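Local coordinates for halohydrin epoxidase A (Corynebacterium sp., PDB 4Z9F), which probably catalyses the reversible conversion of vicinal halohydrins to epoxides with release of hydrogen halide, at residues C[27-41]-C[50-62]. The protein carries 1 engineered substitution. Numbering follows the deposited sequence.
Sequences TVVCHDASFADAAER and GTVALAEQKPERL. Engineered in segment 27-41: Ser34 (natural residue Thr).
Val28, Cys30, Val52 and Leu54 pair strand 27-30 with strand 52-53 in parallel through three backbone hydrogen bonds: Val52 N to Val28 O, Cys30 N to Val52 O (2.7 Å) and Leu54 N to Cys30 O. Beta-branched Val29 and Val52 suit the extended chain and lie side by side on one sheet face. With CG1 anti to the backbone N (chi1 179°), Val29 sends that methyl across Leu54, a tight fit with CG1 3.4 Å from Leu54 CG; Thr66 of helix 62-67 touches both residues. Leu62 CD1 packs over the His31 ring, whose ND1 accepts from the backbone N-H of His8.

On the other face, small Ala53 leaves room for Phe35, its CB sitting 3.9 Å from the ring centroid in a CH-pi contact, while Asp32 CB covers the opposite face. Arg41 lays its aliphatic CB against Ala53 CB and, bent at chi3 (-67°), brings its guanidinium face over Ala55 CB; NH2 donates in plane to Phe35 O.

Beyond the strands, the Gln57 chain, bent at chi2 (-59°), folds its amide back, NE2 donating to Asp32 O (2.9 Å) and Ala55 O. Phe35 N reaches Asp32 O from the opposite face of its carbonyl plane. A water bridges His31 NE2 and Gln57 OE1.

This is a beta-alpha-beta unit of the Rossmann fold, with helix 38-47 as the crossover between the two parallel strands: backbone bonds set the register, apolar contacts pack on both faces, and the Gln57 amide ties down the turn following strand 27-30.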
ATOM      1  N   THR C  27      32.022  15.601  -7.242  1.00 27.48           N
ATOM      2  CA  THR C  27      31.836  16.647  -8.231  1.00 26.53           C
ATOM      3  C   THR C  27      30.396  16.543  -8.714  1.00 26.68           C
ATOM      4  O   THR C  27      29.986  15.501  -9.239  1.00 24.58           O
ATOM      5  CB  THR C  27      32.826  16.496  -9.386  1.00 29.51           C
ATOM      6  OG1 THR C  27      34.154  16.565  -8.862  1.00 24.80           O
ATOM      7  CG2 THR C  27      32.633  17.601 -10.412  1.00 30.25           C
ATOM      8  N   VAL C  28      29.625  17.600  -8.513  1.00 25.40           N
ATOM      9  CA  VAL C  28      28.210  17.587  -8.847  1.00 23.85           C
ATOM     10  C   VAL C  28      28.016  18.320 -10.165  1.00 24.95           C
ATOM     11  O   VAL C  28      28.138  19.549 -10.231  1.00 28.48           O
ATOM     12  CB  VAL C  28      27.362  18.202  -7.728  1.00 24.17           C
ATOM     13  CG1 VAL C  28      25.893  18.061  -8.077  1.00 24.46           C
ATOM     14  CG2 VAL C  28      27.692  17.521  -6.388  1.00 22.30           C
ATOM     15  N   VAL C  29      27.700  17.562 -11.212  1.00 23.26           N
ATOM     16  CA  VAL C  29      27.338  18.110 -12.515  1.00 25.28           C
ATOM     17  C   VAL C  29      25.837  18.394 -12.524  1.00 27.59           C
ATOM     18  O   VAL C  29      25.030  17.508 -12.220  1.00 25.42           O
ATOM     19  CB  VAL C  29      27.719  17.126 -13.634  1.00 25.70           C
ATOM     20  CG1 VAL C  29      27.326  17.673 -14.967  1.00 23.68           C
ATOM     21  CG2 VAL C  29      29.201  16.813 -13.580  1.00 27.64           C
ATOM     22  N   CYS C  30      25.456  19.620 -12.893  1.00 27.35           N
ATOM     23  CA  CYS C  30      24.114  20.135 -12.650  1.00 26.27           C
ATOM     24  C   CYS C  30      23.407  20.537 -13.935  1.00 31.50           C
ATOM     25  O   CYS C  30      23.999  21.183 -14.806  1.00 32.40           O
ATOM     26  CB  CYS C  30      24.169  21.347 -11.709  1.00 27.30           C
ATOM     27  SG  CYS C  30      24.804  20.947 -10.089  1.00 26.91           S
ATOM     28  N   HIS C  31      22.130  20.170 -14.032  1.00 25.42           N
ATOM     29  CA  HIS C  31      21.241  20.620 -15.087  1.00 29.64           C
ATOM     30  C   HIS C  31      20.238  21.601 -14.497  1.00 29.80           C
ATOM     31  O   HIS C  31      19.847  21.486 -13.331  1.00 28.60           O
ATOM     32  CB  HIS C  31      20.517  19.437 -15.747  1.00 26.74           C
ATOM     33  CG  HIS C  31      19.168  19.771 -16.311  1.00 23.60           C
ATOM     34  ND1 HIS C  31      18.024  19.816 -15.539  1.00 25.97           N
ATOM     35  CD2 HIS C  31      18.772  20.039 -17.580  1.00 30.03           C
ATOM     36  CE1 HIS C  31      16.990  20.115 -16.304  1.00 26.37           C
ATOM     37  NE2 HIS C  31      17.416  20.254 -17.549  1.00 28.92           N
ATOM     38  N   ASP C  32      19.843  22.579 -15.309  1.00 31.98           N
ATOM     39  CA  ASP C  32      18.772  23.497 -14.943  1.00 28.69           C
ATOM     40  C   ASP C  32      18.300  24.196 -16.208  1.00 31.05           C
ATOM     41  O   ASP C  32      19.073  24.380 -17.153  1.00 33.59           O
ATOM     42  CB  ASP C  32      19.228  24.508 -13.887  1.00 29.45           C
ATOM     43  CG  ASP C  32      18.061  25.259 -13.250  1.00 30.81           C
ATOM     44  OD1 ASP C  32      17.876  26.459 -13.559  1.00 28.89           O
ATOM     45  OD2 ASP C  32      17.319  24.642 -12.444  1.00 30.37           O
ATOM     46  N   ALA C  33      17.016  24.557 -16.230  1.00 28.05           N
ATOM     47  CA  ALA C  33      16.480  25.263 -17.391  1.00 32.54           C
ATOM     48  C   ALA C  33      17.201  26.583 -17.618  1.00 37.15           C
ATOM     49  O   ALA C  33      17.368  27.014 -18.767  1.00 35.56           O
ATOM     50  CB  ALA C  33      14.981  25.506 -17.224  1.00 37.19           C
ATOM     51  N   SER C  34      17.646  27.230 -16.540  1.00 32.10           N
ATOM     52  CA  SER C  34      18.279  28.535 -16.664  1.00 34.44           C
ATOM     53  C   SER C  34      19.678  28.437 -17.245  1.00 35.06           C
ATOM     54  O   SER C  34      20.245  29.458 -17.649  1.00 40.17           O
ATOM     55  CB  SER C  34      18.338  29.219 -15.302  1.00 36.54           C
ATOM     56  OG  SER C  34      19.262  28.564 -14.451  1.00 33.27           O
ATOM     57  N   PHE C  35      20.252  27.242 -17.280  1.00 33.80           N
ATOM     58  CA  PHE C  35      21.608  27.077 -17.778  1.00 35.34           C
ATOM     59  C   PHE C  35      21.683  27.142 -19.297  1.00 30.55           C
ATOM     60  O   PHE C  35      22.775  27.000 -19.855  1.00 32.81           O
ATOM     61  CB  PHE C  35      22.195  25.756 -17.275  1.00 31.93           C
ATOM     62  CG  PHE C  35      22.431  25.718 -15.787  1.00 30.18           C
ATOM     63  CD1 PHE C  35      22.829  24.539 -15.166  1.00 30.60           C
ATOM     64  CD2 PHE C  35      22.248  26.847 -15.005  1.00 32.30           C
ATOM     65  CE1 PHE C  35      23.057  24.494 -13.791  1.00 29.85           C
ATOM     66  CE2 PHE C  35      22.464  26.805 -13.636  1.00 30.99           C
ATOM     67  CZ  PHE C  35      22.866  25.626 -13.027  1.00 33.23           C
ATOM     68  N   ALA C  36      20.562  27.340 -19.988  1.00 34.81           N
ATOM     69  CA  ALA C  36      20.652  27.630 -21.413  1.00 35.97           C
ATOM     70  C   ALA C  36      21.434  28.911 -21.666  1.00 41.15           C
ATOM     71  O   ALA C  36      21.921  29.122 -22.782  1.00 45.69           O
ATOM     72  CB  ALA C  36      19.259  27.732 -22.029  1.00 37.92           C
ATOM     73  N   ASP C  37      21.580  29.752 -20.643  1.00 36.62           N
ATOM     74  CA  ASP C  37      22.313  31.008 -20.729  1.00 43.21           C
ATOM     75  C   ASP C  37      23.688  30.854 -20.087  1.00 38.37           C
ATOM     76  O   ASP C  37      23.789  30.612 -18.879  1.00 38.72           O
ATOM     77  CB  ASP C  37      21.536  32.133 -20.049  1.00 40.93           C
ATOM     78  CG  ASP C  37      22.214  33.473 -20.208  1.00 45.98           C
ATOM     79  OD1 ASP C  37      22.840  33.946 -19.235  1.00 42.86           O
ATOM     80  OD2 ASP C  37      22.134  34.038 -21.321  1.00 47.59           O
ATOM     81  N   ALA C  38      24.739  31.029 -20.894  1.00 37.92           N
ATOM     82  CA  ALA C  38      26.113  30.881 -20.420  1.00 40.02           C
ATOM     83  C   ALA C  38      26.397  31.683 -19.156  1.00 35.83           C
ATOM     84  O   ALA C  38      27.215  31.265 -18.327  1.00 37.85           O
ATOM     85  CB  ALA C  38      27.081  31.294 -21.528  1.00 42.30           C
ATOM     86  N   ALA C  39      25.743  32.834 -18.983  1.00 39.74           N
ATOM     87  CA  ALA C  39      26.041  33.670 -17.822  1.00 38.73           C
ATOM     88  C   ALA C  39      25.510  33.044 -16.538  1.00 38.38           C
ATOM     89  O   ALA C  39      26.202  33.036 -15.511  1.00 38.38           O
ATOM     90  CB  ALA C  39      25.469  35.076 -18.014  1.00 46.26           C
ATOM     91  N   GLU C  40      24.284  32.515 -16.567  1.00 41.88           N
ATOM     92  CA  GLU C  40      23.769  31.844 -15.377  1.00 41.20           C
ATOM     93  C   GLU C  40      24.621  30.633 -15.017  1.00 37.58           C
ATOM     94  O   GLU C  40      24.873  30.373 -13.833  1.00 35.75           O
ATOM     95  CB  GLU C  40      22.308  31.446 -15.581  1.00 41.57           C
ATOM     96  CG  GLU C  40      21.371  32.629 -15.810  1.00 48.30           C
ATOM     97  CD  GLU C  40      20.779  33.166 -14.508  1.00 50.79           C
ATOM     98  OE1 GLU C  40      20.803  32.407 -13.507  1.00 49.57           O
ATOM     99  OE2 GLU C  40      20.326  34.339 -14.503  1.00 52.64           O
ATOM    100  N   ARG C  41      25.098  29.896 -16.025  1.00 39.18           N
ATOM    101  CA  ARG C  41      26.032  28.802 -15.769  1.00 35.60           C
ATOM    102  C   ARG C  41      27.263  29.290 -15.014  1.00 34.62           C
ATOM    103  O   ARG C  41      27.691  28.664 -14.038  1.00 34.41           O
ATOM    104  CB  ARG C  41      26.450  28.127 -17.077  1.00 33.79           C
ATOM    105  CG  ARG C  41      25.307  27.601 -17.925  1.00 33.43           C
ATOM    106  CD  ARG C  41      25.804  26.573 -18.927  1.00 36.76           C
ATOM    107  NE  ARG C  41      26.680  27.142 -19.956  1.00 40.32           N
ATOM    108  CZ  ARG C  41      26.260  27.536 -21.157  1.00 40.95           C
ATOM    109  NH1 ARG C  41      27.123  28.034 -22.032  1.00 44.56           N
ATOM    110  NH2 ARG C  41      24.976  27.449 -21.480  1.00 39.72           N
ATOM    111  N   GLY C  50      33.010  23.729  -7.060  1.00 35.24           N
ATOM    112  CA  GLY C  50      33.064  22.308  -7.303  1.00 32.50           C
ATOM    113  C   GLY C  50      32.127  21.842  -8.401  1.00 35.44           C
ATOM    114  O   GLY C  50      32.453  20.887  -9.114  1.00 34.92           O
ATOM    115  N   THR C  51      30.988  22.507  -8.564  1.00 28.80           N
ATOM    116  CA  THR C  51      29.973  22.023  -9.485  1.00 30.31           C
ATOM    117  C   THR C  51      30.308  22.384 -10.930  1.00 31.78           C
ATOM    118  O   THR C  51      31.121  23.269 -11.216  1.00 32.37           O
ATOM    119  CB  THR C  51      28.599  22.595  -9.136  1.00 29.47           C
ATOM    120  OG1 THR C  51      28.575  23.995  -9.450  1.00 33.49           O
ATOM    121  CG2 THR C  51      28.279  22.389  -7.646  1.00 28.39           C
ATOM    122  N   VAL C  52      29.660  21.671 -11.845  1.00 27.31           N
ATOM    123  CA  VAL C  52      29.693  21.955 -13.272  1.00 26.60           C
ATOM    124  C   VAL C  52      28.260  22.213 -13.717  1.00 31.58           C
ATOM    125  O   VAL C  52      27.356  21.432 -13.392  1.00 28.67           O
ATOM    126  CB  VAL C  52      30.310  20.790 -14.067  1.00 27.53           C
ATOM    127  CG1 VAL C  52      30.040  20.952 -15.557  1.00 27.50           C
ATOM    128  CG2 VAL C  52      31.796  20.671 -13.787  1.00 28.74           C
ATOM    129  N   ALA C  53      28.048  23.310 -14.438  1.00 29.91           N
ATOM    130  CA  ALA C  53      26.739  23.648 -14.981  1.00 30.11           C
ATOM    131  C   ALA C  53      26.678  23.213 -16.438  1.00 36.30           C
ATOM    132  O   ALA C  53      27.418  23.737 -17.276  1.00 32.19           O
ATOM    133  CB  ALA C  53      26.458  25.147 -14.858  1.00 31.23           C
ATOM    134  N   LEU C  54      25.794  22.260 -16.732  1.00 33.70           N
ATOM    135  CA  LEU C  54      25.590  21.784 -18.093  1.00 34.57           C
ATOM    136  C   LEU C  54      24.741  22.756 -18.891  1.00 36.81           C
ATOM    137  O   LEU C  54      23.806  23.363 -18.363  1.00 30.92           O
ATOM    138  CB  LEU C  54      24.886  20.429 -18.096  1.00 30.87           C
ATOM    139  CG  LEU C  54      25.588  19.250 -17.458  1.00 27.22           C
ATOM    140  CD1 LEU C  54      24.676  18.027 -17.535  1.00 26.46           C
ATOM    141  CD2 LEU C  54      26.915  19.008 -18.169  1.00 32.52           C
ATOM    142  N   ALA C  55      25.040  22.866 -20.185  1.00 31.11           N
ATOM    143  CA  ALA C  55      24.164  23.615 -21.068  1.00 31.76           C
ATOM    144  C   ALA C  55      23.004  22.771 -21.579  1.00 32.03           C
ATOM    145  O   ALA C  55      21.953  23.328 -21.914  1.00 33.03           O
ATOM    146  CB  ALA C  55      24.961  24.172 -22.251  1.00 39.24           C
ATOM    147  N   GLU C  56      23.166  21.449 -21.632  1.00 32.07           N
ATOM    148  CA  GLU C  56      22.185  20.599 -22.297  1.00 33.44           C
ATOM    149  C   GLU C  56      20.851  20.638 -21.569  1.00 29.97           C
ATOM    150  O   GLU C  56      20.795  20.608 -20.338  1.00 29.82           O
ATOM    151  CB  GLU C  56      22.692  19.159 -22.390  1.00 29.58           C
ATOM    152  CG  GLU C  56      23.692  18.951 -23.533  1.00 39.35           C
ATOM    153  CD  GLU C  56      25.096  19.488 -23.214  1.00 44.73           C
ATOM    154  OE1 GLU C  56      25.994  19.365 -24.095  1.00 51.87           O
ATOM    155  OE2 GLU C  56      25.281  20.016 -22.088  1.00 40.89           O
ATOM    156  N   GLN C  57      19.775  20.711 -22.352  1.00 32.39           N
ATOM    157  CA  GLN C  57      18.418  20.774 -21.830  1.00 32.15           C
ATOM    158  C   GLN C  57      17.602  19.529 -22.124  1.00 33.93           C
ATOM    159  O   GLN C  57      16.556  19.336 -21.496  1.00 32.99           O
ATOM    160  CB  GLN C  57      17.680  21.993 -22.409  1.00 37.05           C
ATOM    161  CG  GLN C  57      18.289  23.316 -21.984  1.00 32.49           C
ATOM    162  CD  GLN C  57      18.282  23.468 -20.481  1.00 34.19           C
ATOM    163  OE1 GLN C  57      17.236  23.341 -19.842  1.00 29.99           O
ATOM    164  NE2 GLN C  57      19.454  23.703 -19.901  1.00 34.45           N
ATOM    165  N   LYS C  58      18.060  18.670 -23.076  1.00 35.92           N
ATOM    166  CA  LYS C  58      17.218  17.515 -23.346  1.00 35.18           C
ATOM    167  C   LYS C  58      17.554  16.383 -22.379  1.00 30.57           C
ATOM    168  O   LYS C  58      18.727  16.148 -22.077  1.00 28.96           O
ATOM    169  CB  LYS C  58      17.389  17.049 -24.788  1.00 33.99           C
ATOM    170  CG  LYS C  58      16.739  17.997 -25.787  1.00 37.49           C
ATOM    171  CD  LYS C  58      16.961  17.551 -27.221  1.00 44.26           C
ATOM    172  CE  LYS C  58      16.405  18.577 -28.193  1.00 45.53           C
ATOM    173  NZ  LYS C  58      17.012  18.454 -29.550  1.00 50.41           N
ATOM    174  N   PRO C  59      16.542  15.691 -21.854  1.00 27.57           N
ATOM    175  CA  PRO C  59      16.829  14.668 -20.843  1.00 27.51           C
ATOM    176  C   PRO C  59      17.688  13.537 -21.371  1.00 27.88           C
ATOM    177  O   PRO C  59      18.527  13.020 -20.629  1.00 24.10           O
ATOM    178  CB  PRO C  59      15.432  14.184 -20.430  1.00 26.72           C
ATOM    179  CG  PRO C  59      14.566  14.487 -21.606  1.00 28.66           C
ATOM    180  CD  PRO C  59      15.110  15.753 -22.201  1.00 30.49           C
ATOM    181  N   GLU C  60      17.519  13.147 -22.639  1.00 28.74           N
ATOM    182  CA  GLU C  60      18.285  12.035 -23.196  1.00 28.57           C
ATOM    183  C   GLU C  60      19.747  12.379 -23.421  1.00 30.65           C
ATOM    184  O   GLU C  60      20.540  11.475 -23.705  1.00 27.92           O
ATOM    185  CB  GLU C  60      17.672  11.579 -24.520  1.00 29.56           C
ATOM    186  CG  GLU C  60      17.680  12.662 -25.591  1.00 33.26           C
ATOM    187  CD  GLU C  60      16.334  13.345 -25.765  1.00 40.29           C
ATOM    188  OE1 GLU C  60      15.871  13.455 -26.921  1.00 44.38           O
ATOM    189  OE2 GLU C  60      15.730  13.767 -24.755  1.00 33.39           O
ATOM    190  N   ARG C  61      20.125  13.653 -23.316  1.00 30.33           N
ATOM    191  CA  ARG C  61      21.500  14.060 -23.569  1.00 33.37           C
ATOM    192  C   ARG C  61      22.279  14.395 -22.307  1.00 28.63           C
ATOM    193  O   ARG C  61      23.497  14.588 -22.386  1.00 30.24           O
ATOM    194  CB  ARG C  61      21.525  15.257 -24.533  1.00 33.51           C
ATOM    195  CG  ARG C  61      21.114  14.884 -25.954  1.00 38.23           C
ATOM    196  CD  ARG C  61      20.775  16.093 -26.804  1.00 46.10           C
ATOM    197  NE  ARG C  61      20.403  15.700 -28.163  1.00 49.35           N
ATOM    198  CZ  ARG C  61      20.486  16.497 -29.226  1.00 56.39           C
ATOM    199  NH1 ARG C  61      20.923  17.745 -29.095  1.00 52.86           N
ATOM    200  NH2 ARG C  61      20.124  16.045 -30.421  1.00 55.36           N
ATOM    201  N   LEU C  62      21.626  14.431 -21.142  1.00 28.42           N
ATOM    202  CA  LEU C  62      22.309  14.838 -19.919  1.00 24.74           C
ATOM    203  C   LEU C  62      23.402  13.863 -19.508  1.00 25.46           C
ATOM    204  O   LEU C  62      24.413  14.278 -18.930  1.00 24.85           O
ATOM    205  CB  LEU C  62      21.302  14.978 -18.775  1.00 27.84           C
ATOM    206  CG  LEU C  62      20.263  16.068 -18.988  1.00 25.66           C
ATOM    207  CD1 LEU C  62      19.325  16.084 -17.802  1.00 25.60           C
ATOM    208  CD2 LEU C  62      20.950  17.430 -19.187  1.00 28.89           C
TER
HETATM  209  O   HOH W   1      34.645  19.271  -7.525  1.00 33.26           O
HETATM  210  O   HOH W   2      15.751  20.783 -19.610  1.00 33.76           O
HETATM  211  O   HOH W   3      21.206  22.240 -18.074  1.00 32.59           O